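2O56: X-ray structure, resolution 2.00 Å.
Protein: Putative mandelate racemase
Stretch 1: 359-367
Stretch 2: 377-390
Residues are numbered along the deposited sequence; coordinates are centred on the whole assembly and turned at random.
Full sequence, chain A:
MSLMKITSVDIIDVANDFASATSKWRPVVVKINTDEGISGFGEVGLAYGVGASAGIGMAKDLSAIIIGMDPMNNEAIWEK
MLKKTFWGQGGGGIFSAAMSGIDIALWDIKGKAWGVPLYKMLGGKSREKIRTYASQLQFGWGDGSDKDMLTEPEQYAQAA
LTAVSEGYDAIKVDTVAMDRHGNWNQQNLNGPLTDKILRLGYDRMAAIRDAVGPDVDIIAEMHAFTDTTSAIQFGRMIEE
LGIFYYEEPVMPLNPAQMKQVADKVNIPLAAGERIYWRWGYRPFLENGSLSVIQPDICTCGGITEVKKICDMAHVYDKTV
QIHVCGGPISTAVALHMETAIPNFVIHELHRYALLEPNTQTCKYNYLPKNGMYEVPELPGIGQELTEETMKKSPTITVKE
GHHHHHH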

ATOM      1  N   THR A 359     -17.130  48.301   5.505  1.00 36.06           N
ATOM      2  CA  THR A 359     -15.898  49.062   5.413  1.00 33.32           C
ATOM      3  C   THR A 359     -15.783  50.112   6.509  1.00 37.83           C
ATOM      4  O   THR A 359     -14.675  50.456   6.914  1.00 44.22           O
ATOM      5  CB  THR A 359     -15.728  49.745   4.049  1.00 39.67           C
ATOM      6  OG1 THR A 359     -16.833  50.623   3.821  1.00 44.10           O
ATOM      7  CG2 THR A 359     -15.665  48.710   2.941  1.00 42.43           C
ATOM      8  N   GLN A 360     -16.927  50.597   6.997  1.00 38.05           N
ATOM      9  CA  GLN A 360     -16.953  51.655   8.003  1.00 43.77           C
ATOM     10  C   GLN A 360     -16.514  51.167   9.377  1.00 38.95           C
ATOM     11  O   GLN A 360     -16.242  51.971  10.257  1.00 38.64           O
ATOM     12  CB  GLN A 360     -18.330  52.342   8.061  1.00 44.36           C
ATOM     13  CG  GLN A 360     -19.353  51.702   9.028  1.00 57.68           C
ATOM     14  CD  GLN A 360     -20.819  52.093   8.747  1.00 67.43           C
ATOM     15  OE1 GLN A 360     -21.102  53.061   8.031  1.00 71.33           O
ATOM     16  NE2 GLN A 360     -21.752  51.330   9.318  1.00 65.54           N
ATOM     17  N   THR A 361     -16.434  49.850   9.560  1.00 40.85           N
ATOM     18  CA  THR A 361     -15.953  49.285  10.825  1.00 31.35           C
ATOM     19  C   THR A 361     -14.482  49.583  11.046  1.00 31.68           C
ATOM     20  O   THR A 361     -14.031  49.598  12.191  1.00 36.23           O
ATOM     21  CB  THR A 361     -16.196  47.743  10.963  1.00 40.30           C
ATOM     22  OG1 THR A 361     -15.490  47.030   9.941  1.00 35.48           O
ATOM     23  CG2 THR A 361     -17.672  47.407  10.882  1.00 36.61           C
ATOM     24  N   CYS A 362     -13.747  49.848   9.961  1.00 32.56           N
ATOM     25  CA  CYS A 362     -12.279  49.945  10.041  1.00 31.27           C
ATOM     26  C   CYS A 362     -11.688  51.271   9.575  1.00 32.46           C
ATOM     27  O   CYS A 362     -12.336  52.010   8.855  1.00 36.96           O
ATOM     28  CB  CYS A 362     -11.600  48.756   9.348  1.00 34.12           C
ATOM     29  SG  CYS A 362     -11.820  47.201  10.275  1.00 33.81           S
ATOM     30  N   LYS A 363     -10.459  51.560   9.995  1.00 30.94           N
ATOM     31  CA  LYS A 363      -9.832  52.862   9.744  1.00 42.74           C
ATOM     32  C   LYS A 363      -9.531  53.156   8.277  1.00 44.00           C
ATOM     33  O   LYS A 363      -9.644  54.307   7.846  1.00 40.41           O
ATOM     34  CB  LYS A 363      -8.559  53.024  10.585  1.00 43.92           C
ATOM     35  CG  LYS A 363      -8.233  54.459  10.954  1.00 53.15           C
ATOM     36  CD  LYS A 363      -6.870  54.580  11.612  1.00 58.03           C
ATOM     37  CE  LYS A 363      -6.989  54.808  13.119  1.00 75.76           C
ATOM     38  NZ  LYS A 363      -7.497  53.605  13.841  1.00 79.07           N
ATOM     39  N   TYR A 364      -9.141  52.129   7.516  1.00 40.36           N
ATOM     40  CA  TYR A 364      -8.619  52.321   6.164  1.00 37.01           C
ATOM     41  C   TYR A 364      -9.450  51.553   5.151  1.00 42.71           C
ATOM     42  O   TYR A 364      -9.948  50.461   5.441  1.00 45.85           O
ATOM     43  CB  TYR A 364      -7.150  51.886   6.084  1.00 40.33           C
ATOM     44  CG  TYR A 364      -6.265  52.548   7.115  1.00 42.38           C
ATOM     45  CD1 TYR A 364      -5.847  53.873   6.965  1.00 44.91           C
ATOM     46  CD2 TYR A 364      -5.852  51.853   8.246  1.00 34.47           C
ATOM     47  CE1 TYR A 364      -5.036  54.482   7.918  1.00 39.85           C
ATOM     48  CE2 TYR A 364      -5.049  52.451   9.206  1.00 37.68           C
ATOM     49  CZ  TYR A 364      -4.645  53.766   9.034  1.00 46.55           C
ATOM     50  OH  TYR A 364      -3.843  54.352   9.985  1.00 48.87           O
ATOM     51  N   ASN A 365      -9.628  52.117   3.968  1.00 37.23           N
ATOM     52  CA  ASN A 365     -10.461  51.470   2.960  1.00 44.58           C
ATOM     53  C   ASN A 365      -9.612  50.995   1.797  1.00 46.38           C
ATOM     54  O   ASN A 365      -9.150  51.792   0.985  1.00 53.30           O
ATOM     55  CB  ASN A 365     -11.595  52.389   2.477  1.00 44.51           C
ATOM     56  CG  ASN A 365     -12.786  51.609   1.899  1.00 52.24           C
ATOM     57  OD1 ASN A 365     -12.816  50.376   1.923  1.00 52.61           O
ATOM     58  ND2 ASN A 365     -13.762  52.333   1.366  1.00 57.03           N
ATOM     59  N   TYR A 366      -9.381  49.689   1.749  1.00 40.27           N
ATOM     60  CA  TYR A 366      -8.695  49.082   0.622  1.00 36.73           C
ATOM     61  C   TYR A 366      -9.727  48.454  -0.296  1.00 39.81           C
ATOM     62  O   TYR A 366     -10.471  47.550   0.099  1.00 40.58           O
ATOM     63  CB  TYR A 366      -7.677  48.046   1.101  1.00 35.39           C
ATOM     64  CG  TYR A 366      -6.702  48.600   2.112  1.00 28.80           C
ATOM     65  CD1 TYR A 366      -5.695  49.487   1.726  1.00 35.20           C
ATOM     66  CD2 TYR A 366      -6.782  48.243   3.452  1.00 32.14           C
ATOM     67  CE1 TYR A 366      -4.814  50.006   2.653  1.00 30.75           C
ATOM     68  CE2 TYR A 366      -5.903  48.757   4.386  1.00 27.98           C
ATOM     69  CZ  TYR A 366      -4.923  49.633   3.981  1.00 32.89           C
ATOM     70  OH  TYR A 366      -4.038  50.140   4.904  1.00 30.82           O
ATOM     71  N   LEU A 367      -9.790  48.954  -1.519  1.00 35.55           N
ATOM     72  CA  LEU A 367     -10.802  48.484  -2.448  1.00 35.91           C
ATOM     73  C   LEU A 367     -10.114  47.929  -3.676  1.00 34.81           C
ATOM     74  O   LEU A 367      -9.069  48.447  -4.083  1.00 37.45           O
ATOM     75  CB  LEU A 367     -11.769  49.616  -2.819  1.00 38.19           C
ATOM     76  CG  LEU A 367     -12.657  50.153  -1.684  1.00 43.02           C
ATOM     77  CD1 LEU A 367     -13.398  51.414  -2.124  1.00 42.59           C
ATOM     78  CD2 LEU A 367     -13.653  49.100  -1.170  1.00 36.86           C
ATOM     79  N   GLU A 377       0.429  49.153   2.828  1.00 33.34           N
ATOM     80  CA  GLU A 377       1.837  49.513   2.959  1.00 30.08           C
ATOM     81  C   GLU A 377       2.224  50.035   4.342  1.00 30.86           C
ATOM     82  O   GLU A 377       3.415  50.192   4.635  1.00 27.91           O
ATOM     83  CB  GLU A 377       2.247  50.504   1.862  1.00 34.34           C
ATOM     84  CG  GLU A 377       2.151  49.949   0.427  1.00 34.38           C
ATOM     85  CD  GLU A 377       3.226  48.905   0.091  1.00 39.74           C
ATOM     86  OE1 GLU A 377       4.151  48.704   0.912  1.00 28.90           O
ATOM     87  OE2 GLU A 377       3.136  48.285  -1.002  1.00 35.53           O
ATOM     88  N   LEU A 378       1.221  50.309   5.180  1.00 26.23           N
ATOM     89  CA  LEU A 378       1.459  50.831   6.538  1.00 27.47           C
ATOM     90  C   LEU A 378       2.103  49.739   7.398  1.00 36.40           C
ATOM     91  O   LEU A 378       2.037  48.564   7.029  1.00 31.70           O
ATOM     92  CB  LEU A 378       0.130  51.255   7.161  1.00 25.88           C
ATOM     93  CG  LEU A 378      -0.638  52.359   6.416  1.00 34.82           C
ATOM     94  CD1 LEU A 378      -2.052  52.472   6.951  1.00 32.06           C
ATOM     95  CD2 LEU A 378       0.091  53.686   6.575  1.00 39.81           C
ATOM     96  N   PRO A 379       2.730  50.113   8.532  1.00 36.98           N
ATOM     97  CA  PRO A 379       3.221  49.092   9.479  1.00 30.13           C
ATOM     98  C   PRO A 379       2.185  48.040   9.917  1.00 35.13           C
ATOM     99  O   PRO A 379       0.989  48.352  10.075  1.00 32.35           O
ATOM    100  CB  PRO A 379       3.690  49.922  10.688  1.00 27.43           C
ATOM    101  CG  PRO A 379       4.068  51.256  10.095  1.00 39.02           C
ATOM    102  CD  PRO A 379       3.056  51.484   8.985  1.00 32.27           C
ATOM    103  N   GLY A 380       2.648  46.802  10.100  1.00 32.84           N
ATOM    104  CA  GLY A 380       1.784  45.703  10.556  1.00 25.78           C
ATOM    105  C   GLY A 380       0.779  45.324   9.500  1.00 26.14           C
ATOM    106  O   GLY A 380       1.053  45.426   8.311  1.00 26.14           O
ATOM    107  N   ILE A 381      -0.413  44.919   9.923  1.00 31.51           N
ATOM    108  CA  ILE A 381      -1.414  44.483   8.965  1.00 28.59           C
ATOM    109  C   ILE A 381      -2.010  45.622   8.148  1.00 30.58           C
ATOM    110  O   ILE A 381      -2.595  45.380   7.095  1.00 33.63           O
ATOM    111  CB  ILE A 381      -2.513  43.599   9.602  1.00 30.17           C
ATOM    112  CG1 ILE A 381      -3.437  44.415  10.510  1.00 33.11           C
ATOM    113  CG2 ILE A 381      -1.873  42.429  10.369  1.00 27.98           C
ATOM    114  CD1 ILE A 381      -4.728  43.699  10.847  1.00 28.84           C
ATOM    115  N   GLY A 382      -1.857  46.854   8.643  1.00 34.92           N
ATOM    116  CA  GLY A 382      -2.307  48.063   7.940  1.00 29.42           C
ATOM    117  C   GLY A 382      -3.805  48.292   8.036  1.00 34.61           C
ATOM    118  O   GLY A 382      -4.405  48.944   7.166  1.00 33.81           O
ATOM    119  N   GLN A 383      -4.404  47.747   9.092  1.00 29.25           N
ATOM    120  CA  GLN A 383      -5.844  47.799   9.299  1.00 22.83           C
ATOM    121  C   GLN A 383      -6.181  47.758  10.780  1.00 33.26           C
ATOM    122  O   GLN A 383      -5.499  47.101  11.570  1.00 30.55           O
ATOM    123  CB  GLN A 383      -6.553  46.688   8.518  1.00 29.86           C
ATOM    124  CG  GLN A 383      -8.081  46.874   8.392  1.00 27.27           C
ATOM    125  CD  GLN A 383      -8.494  48.190   7.723  1.00 34.89           C
ATOM    126  OE1 GLN A 383      -8.418  49.261   8.335  1.00 38.24           O
ATOM    127  NE2 GLN A 383      -8.979  48.103   6.474  1.00 23.12           N
ATOM    128  N   GLU A 384      -7.215  48.504  11.162  1.00 31.46           N
ATOM    129  CA  GLU A 384      -7.560  48.715  12.564  1.00 31.05           C
ATOM    130  C   GLU A 384      -9.038  49.058  12.605  1.00 31.60           C
ATOM    131  O   GLU A 384      -9.540  49.717  11.702  1.00 34.49           O
ATOM    132  CB  GLU A 384      -6.798  49.926  13.127  1.00 35.52           C
ATOM    133  CG  GLU A 384      -5.326  49.705  13.430  1.00 50.63           C
ATOM    134  CD  GLU A 384      -4.722  50.838  14.238  1.00 50.84           C
ATOM    135  OE1 GLU A 384      -5.429  51.848  14.461  1.00 56.85           O
ATOM    136  OE2 GLU A 384      -3.544  50.716  14.641  1.00 54.25           O
ATOM    137  N   LEU A 385      -9.731  48.646  13.659  1.00 30.01           N
ATOM    138  CA  LEU A 385     -11.099  49.123  13.891  1.00 35.93           C
ATOM    139  C   LEU A 385     -11.060  50.628  14.184  1.00 34.56           C
ATOM    140  O   LEU A 385     -10.075  51.134  14.733  1.00 33.83           O
ATOM    141  CB  LEU A 385     -11.708  48.389  15.085  1.00 37.87           C
ATOM    142  CG  LEU A 385     -12.069  46.907  14.971  1.00 31.08           C
ATOM    143  CD1 LEU A 385     -12.674  46.494  16.287  1.00 28.66           C
ATOM    144  CD2 LEU A 385     -13.055  46.673  13.823  1.00 22.47           C
ATOM    145  N   THR A 386     -12.126  51.336  13.833  1.00 36.74           N
ATOM    146  CA  THR A 386     -12.210  52.774  14.170  1.00 39.22           C
ATOM    147  C   THR A 386     -12.541  52.939  15.637  1.00 40.16           C
ATOM    148  O   THR A 386     -13.148  52.041  16.232  1.00 33.95           O
ATOM    149  CB  THR A 386     -13.325  53.486  13.393  1.00 33.16           C
ATOM    150  OG1 THR A 386     -14.587  52.944  13.787  1.00 34.22           O
ATOM    151  CG2 THR A 386     -13.140  53.338  11.907  1.00 28.79           C
ATOM    152  N   GLU A 387     -12.186  54.095  16.204  1.00 39.83           N
ATOM    153  CA  GLU A 387     -12.552  54.432  17.587  1.00 41.17           C
ATOM    154  C   GLU A 387     -14.059  54.355  17.846  1.00 34.66           C
ATOM    155  O   GLU A 387     -14.495  53.888  18.901  1.00 42.66           O
ATOM    156  CB  GLU A 387     -12.033  55.825  17.970  1.00 44.50           C
ATOM    157  CG  GLU A 387     -10.528  55.891  18.242  1.00 55.05           C
ATOM    158  CD  GLU A 387     -10.086  55.003  19.397  1.00 81.34           C
ATOM    159  OE1 GLU A 387     -10.830  54.889  20.401  1.00 92.55           O
ATOM    160  OE2 GLU A 387      -8.985  54.424  19.302  1.00 82.35           O
ATOM    161  N   GLU A 388     -14.837  54.809  16.868  1.00 35.94           N
ATOM    162  CA  GLU A 388     -16.304  54.818  16.947  1.00 42.01           C
ATOM    163  C   GLU A 388     -16.906  53.412  17.062  1.00 46.42           C
ATOM    164  O   GLU A 388     -17.797  53.167  17.877  1.00 39.72           O
ATOM    165  CB  GLU A 388     -16.885  55.522  15.717  1.00 40.48           C
ATOM    166  CG  GLU A 388     -18.409  55.593  15.696  1.00 63.23           C
ATOM    167  CD  GLU A 388     -18.951  56.587  14.676  1.00 72.54           C
ATOM    168  OE1 GLU A 388     -18.152  57.371  14.114  1.00 96.32           O
ATOM    169  OE2 GLU A 388     -20.179  56.585  14.438  1.00 81.07           O
ATOM    170  N   THR A 389     -16.419  52.503  16.222  1.00 42.86           N
ATOM    171  CA  THR A 389     -16.787  51.099  16.287  1.00 35.77           C
ATOM    172  C   THR A 389     -16.417  50.493  17.648  1.00 31.40           C
ATOM    173  O   THR A 389     -17.229  49.804  18.280  1.00 42.24           O
ATOM    174  CB  THR A 389     -16.167  50.315  15.100  1.00 38.17           C
ATOM    175  OG1 THR A 389     -16.722  50.809  13.866  1.00 39.80           O
ATOM    176  CG2 THR A 389     -16.476  48.833  15.200  1.00 37.39           C
ATOM    177  N   MET A 390     -15.206  50.776  18.114  1.00 33.55           N
ATOM    178  CA  MET A 390     -14.757  50.213  19.376  1.00 36.11           C
ATOM    179  C   MET A 390     -15.556  50.718  20.570  1.00 45.47           C
ATOM    180  O   MET A 390     -15.835  49.961  21.505  1.00 46.44           O
ATOM    181  CB  MET A 390     -13.277  50.451  19.551  1.00 35.62           C
ATOM    182  CG  MET A 390     -12.434  49.649  18.561  1.00 36.94           C
ATOM    183  SD  MET A 390     -10.709  49.549  19.081  1.00 42.24           S
ATOM    184  CE  MET A 390     -10.036  51.068  18.391  1.00 33.66           C
TER
HETATM  185  O   HOH W   1      -1.635  50.727   3.746  1.00 46.65           O

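The two stretches bury 669 Å² between them and are joined mainly by hydrogen bonds to backbone groups. At the centre lies a single beta bridge, Cys362 opposite Leu385, with CA atoms 4.1 Å apart. Two backbone bonds flank the pair: Thr386 N donates to Thr361 O (3.1 Å), and Lys363 N donates to Glu384 O (2.7 Å), both nearly straight. Thr361 O also lies 3.4 Å from Leu385 CA in a CA-H...O contact. Beside this bridge, Cys362 SG packs against Leu385 CD2 at 3.8 Å, an apolar contact between two buried residues. Leu385 O is less well served: the contact buries it, and it has no hydrogen-bonding partner in the model.

Beyond the bridge, the side chain of Gln383 pairs with the backbone of Tyr364. With chi1 t and chi2 p, its amide reaches the backbone of Tyr364 and binds both polar groups: Tyr364 N donates to Gln383 OE1 (3.1 Å), while Gln383 NE2 donates to Tyr364 O (2.8 Å). A primary amide suits this place because it carries a donor and an acceptor side by side. OE1 accepts a further bond from Glu384 N, 3.2 Å from Gln383 OE1, so the buried carbonyl oxygen serves both stretches.

Exposed Lys363 and partly exposed Glu384 reinforce their backbone bond with a salt bridge, Lys363 NZ to Glu384 OE1 at 2.8 Å; Glu384 OE2 is satisfied elsewhere in the structure.

The CA-to-CB bonds of Tyr364 and Tyr366 both point toward the second stretch, and both side chains have chi1 m, but they are used differently. Leu378 CD1 sits over one face of the Tyr364 ring, 3.6 Å from its centroid and 14° off the normal, a CH-pi contact. Tyr366 instead uses its hydroxyl, donating from OH to Gly382 O across a short 2.6 Å. Tyr366 OH also accepts from water 1 (2.7 Å from Tyr366 OH to the water oxygen), and that water accepts from Glu377 N, 2.8 Å from its oxygen, extending the link to the start of the second stretch. Gly382 closes a type II' turn begun at Pro379; its positive phi favours glycine, and an ideal CB there would lie only 3.4 Å from Tyr366 OH.

At the other end, Thr386 caps the helix that begins at Glu387: its OG1 accepts from Thr389 N at 3.1 Å. The chain therefore enters the helix directly from the bridge, with the Thr386 backbone NH bound to the first stretch and its hydroxyl to the helix.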